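Local coordinates for protein cystathionine gamma-synthase (Xanthomonas oryzae pv. oryzae KACC 10331, PDB 6LD7) that probably forms cystathionine with the help of pyridoxal 5'-phosphate, as a member of the trans-sulfuration enzyme family in methionine biosynthesis, at residues S189-K194 with A261-H266; L93-V98 with D103-P108; E275-H280 with A389-A394. The protein carries 1 engineered substitution. All blocks are in the same frame, centred on the assembly; numbering follows the deposited sequence.

Contact 1 (S189-K194 with A261-H266)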
loop_
_atom_site.group_PDB
_atom_site.type_symbol
_atom_site.label_atom_id
_atom_site.label_comp_id
_atom_site.label_asym_id
_atom_site.label_seq_id
_atom_site.Cartn_x
_atom_site.Cartn_y
_atom_site.Cartn_z
ATOM N N SER C 189 -2.768 -0.171 -26.392
ATOM C CA SER C 189 -3.807 -0.230 -25.339
ATOM C C SER C 189 -5.154 -0.284 -26.003
ATOM O O SER C 189 -5.329 0.103 -27.152
ATOM C CB SER C 189 -3.723 0.958 -24.362
ATOM O OG SER C 189 -4.532 2.084 -24.777
ATOM N N PRO C 190 -6.184 -0.567 -25.200
ATOM C CA PRO C 190 -7.535 -0.641 -25.707
ATOM C C PRO C 190 -8.088 0.704 -26.134
ATOM O O PRO C 190 -9.046 0.730 -26.896
ATOM C CB PRO C 190 -8.355 -1.139 -24.536
ATOM C CG PRO C 190 -7.319 -1.718 -23.566
ATOM C CD PRO C 190 -6.075 -0.899 -23.759
ATOM N N ALA C 191 -7.522 1.803 -25.667
ATOM C CA ALA C 191 -8.051 3.118 -26.080
ATOM C C ALA C 191 -7.725 3.354 -27.567
ATOM O O ALA C 191 -8.325 4.226 -28.125
ATOM C CB ALA C 191 -7.400 4.198 -25.249
ATOM N N LEU C 192 -6.669 2.765 -28.119
ATOM C CA LEU C 192 -6.185 3.068 -29.505
ATOM C C LEU C 192 -6.430 1.937 -30.526
ATOM O O LEU C 192 -6.357 2.191 -31.721
ATOM C CB LEU C 192 -4.707 3.455 -29.411
ATOM C CG LEU C 192 -4.425 4.771 -28.721
ATOM C CD1 LEU C 192 -2.949 5.139 -28.765
ATOM C CD2 LEU C 192 -5.322 5.877 -29.287
ATOM N N GLN C 193 -6.811 0.746 -30.083
ATOM C CA GLN C 193 -6.978 -0.412 -30.980
ATOM C C GLN C 193 -7.794 -1.430 -30.221
ATOM O O GLN C 193 -7.435 -1.767 -29.003
ATOM C CB GLN C 193 -5.610 -0.965 -31.462
ATOM C CG GLN C 193 -5.711 -2.095 -32.446
ATOM C CD GLN C 193 -4.336 -2.538 -32.880
ATOM O OE1 GLN C 193 -3.581 -3.277 -32.134
ATOM N NE2 GLN C 193 -4.005 -2.151 -34.105
ATOM N N LYS C 194 -8.761 -1.964 -30.925
ATOM C CA LYS C 194 -9.710 -2.969 -30.409
ATOM C C LYS C 194 -9.745 -4.200 -31.301
ATOM O O LYS C 194 -10.653 -4.393 -32.126
ATOM C CB LYS C 194 -11.079 -2.337 -30.274
ATOM C CG LYS C 194 -11.169 -1.262 -29.198
ATOM C CD LYS C 194 -12.565 -0.617 -29.085
ATOM C CE LYS C 194 -13.584 -1.696 -28.759
ATOM N NZ LYS C 194 -14.882 -1.086 -28.389
ATOM N N ALA C 261 -6.561 10.605 -20.895
ATOM C CA ALA C 261 -5.953 11.923 -20.668
ATOM C C ALA C 261 -4.459 11.832 -20.913
ATOM O O ALA C 261 -3.873 12.793 -21.459
ATOM C CB ALA C 261 -6.219 12.398 -19.279
ATOM N N ARG C 262 -3.818 10.733 -20.493
ATOM C CA ARG C 262 -2.383 10.531 -20.753
ATOM C C ARG C 262 -2.112 10.387 -22.273
ATOM O O ARG C 262 -1.201 11.089 -22.822
ATOM C CB ARG C 262 -1.827 9.294 -20.028
ATOM C CG ARG C 262 -1.723 9.564 -18.530
ATOM C CD ARG C 262 -1.153 8.394 -17.720
ATOM N NE ARG C 262 -2.139 7.317 -17.554
ATOM C CZ ARG C 262 -2.034 6.117 -18.123
ATOM N NH1 ARG C 262 -1.039 5.859 -18.964
ATOM N NH2 ARG C 262 -2.905 5.164 -17.817
ATOM N N LEU C 263 -2.849 9.569 -22.944
ATOM C CA LEU C 263 -2.611 9.284 -24.416
ATOM C C LEU C 263 -2.818 10.576 -25.249
ATOM O O LEU C 263 -2.166 10.731 -26.292
ATOM C CB LEU C 263 -3.560 8.173 -24.870
ATOM C CG LEU C 263 -3.092 6.774 -24.452
ATOM C CD1 LEU C 263 -4.167 5.759 -24.748
ATOM C CD2 LEU C 263 -1.728 6.363 -25.025
ATOM N N ARG C 264 -3.707 11.455 -24.884
ATOM C CA ARG C 264 -3.830 12.724 -25.674
ATOM C C ARG C 264 -2.500 13.469 -25.643
ATOM O O ARG C 264 -2.049 13.894 -26.675
ATOM C CB ARG C 264 -4.878 13.646 -25.105
ATOM C CG ARG C 264 -6.299 13.098 -25.279
ATOM C CD ARG C 264 -7.058 14.085 -24.426
ATOM N NE ARG C 264 -8.415 13.708 -24.198
ATOM C CZ ARG C 264 -9.449 14.517 -24.365
ATOM N NH1 ARG C 264 -9.274 15.713 -24.843
ATOM N NH2 ARG C 264 -10.661 14.077 -24.132
ATOM N N VAL C 265 -1.830 13.528 -24.505
ATOM C CA VAL C 265 -0.546 14.259 -24.422
ATOM C C VAL C 265 0.545 13.400 -25.073
ATOM O O VAL C 265 1.387 13.958 -25.778
ATOM C CB VAL C 265 -0.229 14.645 -22.982
ATOM C CG1 VAL C 265 1.118 15.354 -22.930
ATOM C CG2 VAL C 265 -1.343 15.468 -22.383
ATOM N N HIS C 266 0.598 12.070 -24.784
ATOM C CA HIS C 266 1.637 11.207 -25.349
ATOM C C HIS C 266 1.615 11.441 -26.879
ATOM O O HIS C 266 2.666 11.554 -27.517
ATOM C CB HIS C 266 1.323 9.703 -25.093
ATOM C CG HIS C 266 1.626 9.176 -23.735
ATOM N ND1 HIS C 266 2.924 9.032 -23.298
ATOM C CD2 HIS C 266 0.833 8.579 -22.829
ATOM C CE1 HIS C 266 2.883 8.501 -22.102
ATOM N NE2 HIS C 266 1.628 8.175 -21.800
#

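Contact 2 (L93-V98 with D103-P108)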
loop_
_atom_site.group_PDB
_atom_site.type_symbol
_atom_site.label_atom_id
_atom_site.label_comp_id
_atom_site.label_asym_id
_atom_site.label_seq_id
_atom_site.Cartn_x
_atom_site.Cartn_y
_atom_site.Cartn_z
ATOM N N LEU C 93 -0.698 -18.092 -19.695
ATOM C CA LEU C 93 -2.094 -18.530 -19.517
ATOM C C LEU C 93 -2.748 -18.958 -20.852
ATOM O O LEU C 93 -3.339 -20.068 -20.973
ATOM C CB LEU C 93 -2.813 -17.360 -18.875
ATOM C CG LEU C 93 -4.316 -17.596 -18.757
ATOM C CD1 LEU C 93 -4.626 -18.842 -17.965
ATOM C CD2 LEU C 93 -4.996 -16.394 -18.179
ATOM N N VAL C 94 -2.636 -18.151 -21.899
ATOM C CA VAL C 94 -3.247 -18.504 -23.203
ATOM C C VAL C 94 -2.642 -19.800 -23.751
ATOM O O VAL C 94 -3.403 -20.593 -24.218
ATOM C CB VAL C 94 -3.056 -17.391 -24.214
ATOM C CG1 VAL C 94 -3.534 -17.835 -25.577
ATOM C CG2 VAL C 94 -3.717 -16.098 -23.724
ATOM N N LEU C 95 -1.330 -19.940 -23.754
ATOM C CA LEU C 95 -0.660 -21.172 -24.224
ATOM C C LEU C 95 -1.230 -22.407 -23.533
ATOM O O LEU C 95 -1.454 -23.400 -24.233
ATOM C CB LEU C 95 0.838 -21.111 -23.997
ATOM C CG LEU C 95 1.559 -19.959 -24.698
ATOM C CD1 LEU C 95 3.045 -19.995 -24.272
ATOM C CD2 LEU C 95 1.416 -20.046 -26.199
ATOM N N ASN C 96 -1.442 -22.347 -22.222
ATOM C CA ASN C 96 -1.968 -23.487 -21.453
ATOM C C ASN C 96 -3.471 -23.634 -21.682
ATOM O O ASN C 96 -3.961 -24.758 -21.716
ATOM C CB ASN C 96 -1.704 -23.293 -19.966
ATOM C CG ASN C 96 -0.289 -23.646 -19.585
ATOM O OD1 ASN C 96 0.001 -24.819 -19.327
ATOM N ND2 ASN C 96 0.576 -22.641 -19.490
ATOM N N ALA C 97 -4.252 -22.589 -21.847
ATOM C CA ALA C 97 -5.693 -22.803 -22.029
ATOM C C ALA C 97 -5.972 -23.316 -23.440
ATOM O O ALA C 97 -6.979 -23.989 -23.675
ATOM C CB ALA C 97 -6.468 -21.547 -21.817
ATOM N N VAL C 98 -5.161 -22.940 -24.393
ATOM C CA VAL C 98 -5.535 -23.183 -25.794
ATOM C C VAL C 98 -4.801 -24.363 -26.397
ATOM O O VAL C 98 -5.370 -24.902 -27.300
ATOM C CB VAL C 98 -5.324 -21.922 -26.632
ATOM C CG1 VAL C 98 -5.620 -22.166 -28.060
ATOM C CG2 VAL C 98 -6.248 -20.849 -26.166
ATOM N N ASP C 103 -0.543 -29.673 -31.418
ATOM C CA ASP C 103 -1.075 -28.397 -31.944
ATOM C C ASP C 103 0.129 -27.567 -32.377
ATOM O O ASP C 103 1.197 -27.652 -31.793
ATOM C CB ASP C 103 -1.835 -27.540 -30.942
ATOM C CG ASP C 103 -3.146 -28.116 -30.516
ATOM O OD1 ASP C 103 -3.579 -28.996 -31.204
ATOM O OD2 ASP C 103 -3.712 -27.681 -29.468
ATOM N N THR C 104 -0.132 -26.645 -33.291
ATOM C CA THR C 104 0.867 -25.714 -33.808
ATOM C C THR C 104 0.401 -24.302 -33.491
ATOM O O THR C 104 -0.786 -23.978 -33.657
ATOM C CB THR C 104 1.053 -25.972 -35.326
ATOM O OG1 THR C 104 1.744 -27.212 -35.521
ATOM C CG2 THR C 104 1.958 -24.937 -35.913
ATOM N N LEU C 105 1.362 -23.481 -33.172
ATOM C CA LEU C 105 1.184 -22.054 -32.900
ATOM C C LEU C 105 1.968 -21.286 -33.971
ATOM O O LEU C 105 3.175 -21.560 -34.183
ATOM C CB LEU C 105 1.764 -21.734 -31.518
ATOM C CG LEU C 105 1.965 -20.247 -31.230
ATOM C CD1 LEU C 105 0.595 -19.606 -31.033
ATOM C CD2 LEU C 105 2.830 -20.035 -29.967
ATOM N N VAL C 106 1.319 -20.293 -34.541
ATOM C CA VAL C 106 1.997 -19.378 -35.470
ATOM C C VAL C 106 2.379 -18.111 -34.719
ATOM O O VAL C 106 1.547 -17.544 -34.100
ATOM C CB VAL C 106 1.085 -19.049 -36.658
ATOM C CG1 VAL C 106 1.825 -18.164 -37.622
ATOM C CG2 VAL C 106 0.606 -20.313 -37.318
ATOM N N VAL C 107 3.627 -17.700 -34.849
ATOM C CA VAL C 107 4.253 -16.554 -34.144
ATOM C C VAL C 107 4.825 -15.612 -35.179
ATOM O O VAL C 107 5.509 -16.062 -36.084
ATOM C CB VAL C 107 5.384 -17.119 -33.277
ATOM C CG1 VAL C 107 6.138 -16.034 -32.625
ATOM C CG2 VAL C 107 4.747 -18.015 -32.256
ATOM N N PRO C 108 4.668 -14.289 -35.013
ATOM C CA PRO C 108 5.329 -13.331 -35.878
ATOM C C PRO C 108 6.844 -13.458 -35.740
ATOM O O PRO C 108 7.282 -13.598 -34.640
ATOM C CB PRO C 108 4.905 -11.955 -35.356
ATOM C CG PRO C 108 3.642 -12.264 -34.590
ATOM C CD PRO C 108 3.842 -13.654 -33.986
#

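Contact 3 (E275-H280 with A389-A394)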
loop_
_atom_site.group_PDB
_atom_site.type_symbol
_atom_site.label_atom_id
_atom_site.label_comp_id
_atom_site.label_asym_id
_atom_site.label_seq_id
_atom_site.Cartn_x
_atom_site.Cartn_y
_atom_site.Cartn_z
ATOM N N GLU C 275 7.862 14.898 -36.352
ATOM C CA GLU C 275 8.185 16.072 -37.206
ATOM C C GLU C 275 9.673 16.478 -37.049
ATOM O O GLU C 275 10.252 16.864 -38.052
ATOM C CB GLU C 275 7.355 17.319 -36.861
ATOM C CG GLU C 275 6.091 17.492 -37.654
ATOM C CD GLU C 275 6.085 18.681 -38.599
ATOM O OE1 GLU C 275 7.049 18.808 -39.349
ATOM O OE2 GLU C 275 5.111 19.504 -38.551
ATOM N N LEU C 276 10.249 16.599 -35.843
ATOM C CA LEU C 276 11.673 17.052 -35.732
ATOM C C LEU C 276 12.584 15.992 -36.376
ATOM O O LEU C 276 13.511 16.332 -37.099
ATOM C CB LEU C 276 12.027 17.199 -34.264
ATOM C CG LEU C 276 13.517 17.345 -33.968
ATOM C CD1 LEU C 276 13.946 18.799 -34.301
ATOM C CD2 LEU C 276 13.812 17.023 -32.507
ATOM N N LEU C 277 12.333 14.705 -36.133
ATOM C CA LEU C 277 13.316 13.651 -36.478
ATOM C C LEU C 277 13.206 13.345 -37.983
ATOM O O LEU C 277 14.210 13.096 -38.610
ATOM C CB LEU C 277 13.075 12.379 -35.665
ATOM C CG LEU C 277 13.302 12.501 -34.167
ATOM C CD1 LEU C 277 13.028 11.172 -33.530
ATOM C CD2 LEU C 277 14.709 12.974 -33.816
ATOM N N ASP C 278 12.034 13.370 -38.556
ATOM C CA ASP C 278 11.872 12.941 -39.957
ATOM C C ASP C 278 12.521 13.970 -40.912
ATOM O O ASP C 278 12.065 15.091 -40.942
ATOM C CB ASP C 278 10.399 12.819 -40.318
ATOM C CG ASP C 278 10.171 12.264 -41.719
ATOM O OD1 ASP C 278 10.877 11.324 -42.132
ATOM O OD2 ASP C 278 9.223 12.697 -42.346
ATOM N N GLY C 279 13.494 13.546 -41.697
ATOM C CA GLY C 279 14.282 14.423 -42.580
ATOM C C GLY C 279 15.330 15.253 -41.836
ATOM O O GLY C 279 15.978 15.976 -42.487
ATOM N N HIS C 280 15.548 15.167 -40.522
ATOM C CA HIS C 280 16.690 15.865 -39.887
ATOM C C HIS C 280 17.971 15.268 -40.483
ATOM O O HIS C 280 18.035 14.045 -40.747
ATOM C CB HIS C 280 16.623 15.756 -38.370
ATOM C CG HIS C 280 17.648 16.545 -37.642
ATOM N ND1 HIS C 280 18.978 16.170 -37.653
ATOM C CD2 HIS C 280 17.548 17.664 -36.873
ATOM C CE1 HIS C 280 19.667 17.010 -36.905
ATOM N NE2 HIS C 280 18.820 17.952 -36.438
ATOM N N ALA C 389 19.494 18.934 -28.610
ATOM C CA ALA C 389 20.884 18.995 -28.060
ATOM C C ALA C 389 21.517 17.595 -28.210
ATOM O O ALA C 389 22.732 17.468 -28.502
ATOM C CB ALA C 389 20.903 19.548 -26.637
ATOM N N GLY C 390 20.717 16.536 -28.189
ATOM C CA GLY C 390 21.260 15.187 -28.438
ATOM C C GLY C 390 21.738 15.048 -29.899
ATOM O O GLY C 390 22.825 14.540 -30.129
ATOM N N LEU C 391 20.967 15.530 -30.861
ATOM C CA LEU C 391 21.328 15.418 -32.299
ATOM C C LEU C 391 22.594 16.260 -32.584
ATOM O O LEU C 391 23.464 15.853 -33.370
ATOM C CB LEU C 391 20.131 15.927 -33.086
ATOM C CG LEU C 391 18.923 14.984 -33.110
ATOM C CD1 LEU C 391 17.772 15.649 -33.835
ATOM C CD2 LEU C 391 19.263 13.660 -33.760
ATOM N N SER C 392 22.735 17.361 -31.858
ATOM C CA SER C 392 23.907 18.263 -31.913
ATOM C C SER C 392 25.179 17.617 -31.329
ATOM O O SER C 392 26.218 17.600 -32.011
ATOM C CB SER C 392 23.506 19.511 -31.215
ATOM O OG SER C 392 24.574 20.367 -31.215
ATOM N N ARG C 393 25.102 17.002 -30.153
ATOM C CA ARG C 393 26.240 16.206 -29.636
ATOM C C ARG C 393 26.644 15.121 -30.626
ATOM O O ARG C 393 27.913 14.943 -30.836
ATOM C CB ARG C 393 25.943 15.452 -28.360
ATOM C CG ARG C 393 25.893 16.279 -27.085
ATOM C CD ARG C 393 25.495 15.201 -26.021
ATOM N NE ARG C 393 24.458 15.960 -25.486
ATOM C CZ ARG C 393 23.198 15.766 -25.256
ATOM N NH1 ARG C 393 22.524 14.651 -25.290
ATOM N NH2 ARG C 393 22.623 16.881 -24.911
ATOM N N ALA C 394 25.672 14.398 -31.180
ATOM C CA ALA C 394 25.948 13.330 -32.173
ATOM C C ALA C 394 26.668 13.911 -33.408
ATOM O O ALA C 394 27.580 13.293 -33.897
ATOM C CB ALA C 394 24.674 12.651 -32.633
#

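Contact 1 (S189-K194 with A261-H266)
Ser189 OG lies between its own loop and a leucine methyl: the backbone N of Ala191 donates to it at 3.1 Å, while Leu263 CD1 rests 3.7 Å from it without any polar bond. The N-H of Ala191 meets the hydroxyl oxygen at 146°, a moderately bent hydrogen bond, and because the acceptor sits two residues before the donor the arrangement is an ST turn. A second bond, from Leu192 N to Ser189 O at 3.1 Å, also bridges the turn, and Ser189, Ala191 and Leu192 all direct their CB atoms at the helix. The loop follows strand 180-184 of the large sheet, and the helix it meets, 259-277, is the long one leading to the C-terminal part of a chain with the fold-type I architecture of pyridoxal-phosphate enzymes. Within residues 261-266, Leu263 alone meets the loop; Leu259, one turn earlier on the helix, also touches Ser189 and Ala191. The CG of Leu263 stands anti to the carbonyl carbon (chi1 -78°), and the chain then extends straight (chi2 172°), which carries CD1 to the loop. That methyl touches Ala191 CB at 3.6 Å and also approaches Leu192 CG. The two leucines meet tip to tip, the other methyl, Leu263 CD2, reaching Leu192 CD1 at 4.1 Å. Leu192 also packs on Gln267, one turn farther along the helix; Arg264 forms a salt bridge with Glu268 of a second subunit.

Contact 2 (L93-V98 with D103-P108)
Leu95 and Leu105 join helix 87-98 to strand 104-108 through one methyl apiece. Traced outward, Leu95 has its CB too far from the strand to touch it, 6.4 Å from Leu105 CD2. The next atom, CG, lies anti to the carbonyl carbon (chi1 -60°), a setting that brings the branch round toward the sheet, yet CG is still 5.4 Å from Leu105 CD2. At the tip it is Leu95 CD2 that arrives, 4.0 Å from Leu105 CD2. On the strand side, Leu105 has CG anti to its backbone N (chi1 166°), and the two side chains cross at about a right angle, so they meet over a small patch. At the end of the helix the contact changes character. Asp103 OD2 comes within 3.9 Å of Val98 O, but these are two oxygens and make no bond; OD2 instead receives the backbone N-H of Gln100, tying down the short connection, and Val98 O has a weak hydrogen bond from Lys150 NZ. Leu95 also packs on Leu118 and Phe119 of helix 113-124, and Leu105 on Leu130 of the neighbouring strand. The helix thus lies against a strand that runs parallel between 151-155 and 129-133 in the seven-stranded sheet, while Asn96, farther round the helix, gives its carbonyl oxygen to Lys125 of a third subunit.

Contact 3 (E275-H280 with A389-A394)
His280 presents one face of its imidazole to Leu391, whose CD1 methyl sits 3.6 Å from the ring centroid and only 12° off the ring normal. This is a CH-pi contact over the middle of the ring, and the five ring atoms lie at nearly equal distances from the methyl. Two torsions bring the groups together from opposite directions: His280 carries CG anti to its backbone N (chi1 -174°), projecting the ring toward the helix, while Leu391 has CG anti to the carbonyl carbon (chi1 -73°) and then an extended branch that lifts CD1 over the ring. Leu391 CB follows behind, 4.0 Å from His280 CE1, so the leucine covers the ring with more than its tip. The rotation of the imidazole is restrained by its ND1, which accepts the backbone N-H of Met282. The histidine owes its position to the way helix 259-277 ends. A type II beta turn runs from Leu277 to His280, closed by His280 N to Leu277 O at 3.1 Å, with Gly279 taking the positive-phi place and the chain going on into strand 283-287 of the smaller, C-terminal sheet. The last turn of the helix sends two leucines to the same methyl. Leu277 is extended and crosses Leu391 at a slant, its CD2 4.1 Å from Leu391 CD1; Leu276, which differs from Leu277 in both side-chain torsions, only grazes that atom with CD2 at 4.4 Å and also packs on Leu384, Leu387 and Arg388 of helix 380-396. Elsewhere, Leu391 leans on Phe325 and Leu315.

How the contacts relate
From the N terminus, contact 2 comes first and closes a four-residue loop between helix 87-98 and strand 104-108, inside the large sheet domain. Contact 1 then spans 66 residues, bringing the loop after strand 180-184 to helix 259-277, and contact 3 spans 108, bringing the far end of that same helix to helix 380-396. The three are in series; none nests or crosses another. Contacts 1 and 3 share helix 259-277, with centres about 26 Å apart, so one helix links a loop of the large-sheet part to the C-terminal helix 380-396. Contact 2 lies on the other side of the chain's centre from both, about 42 Å centre to centre from contact 3.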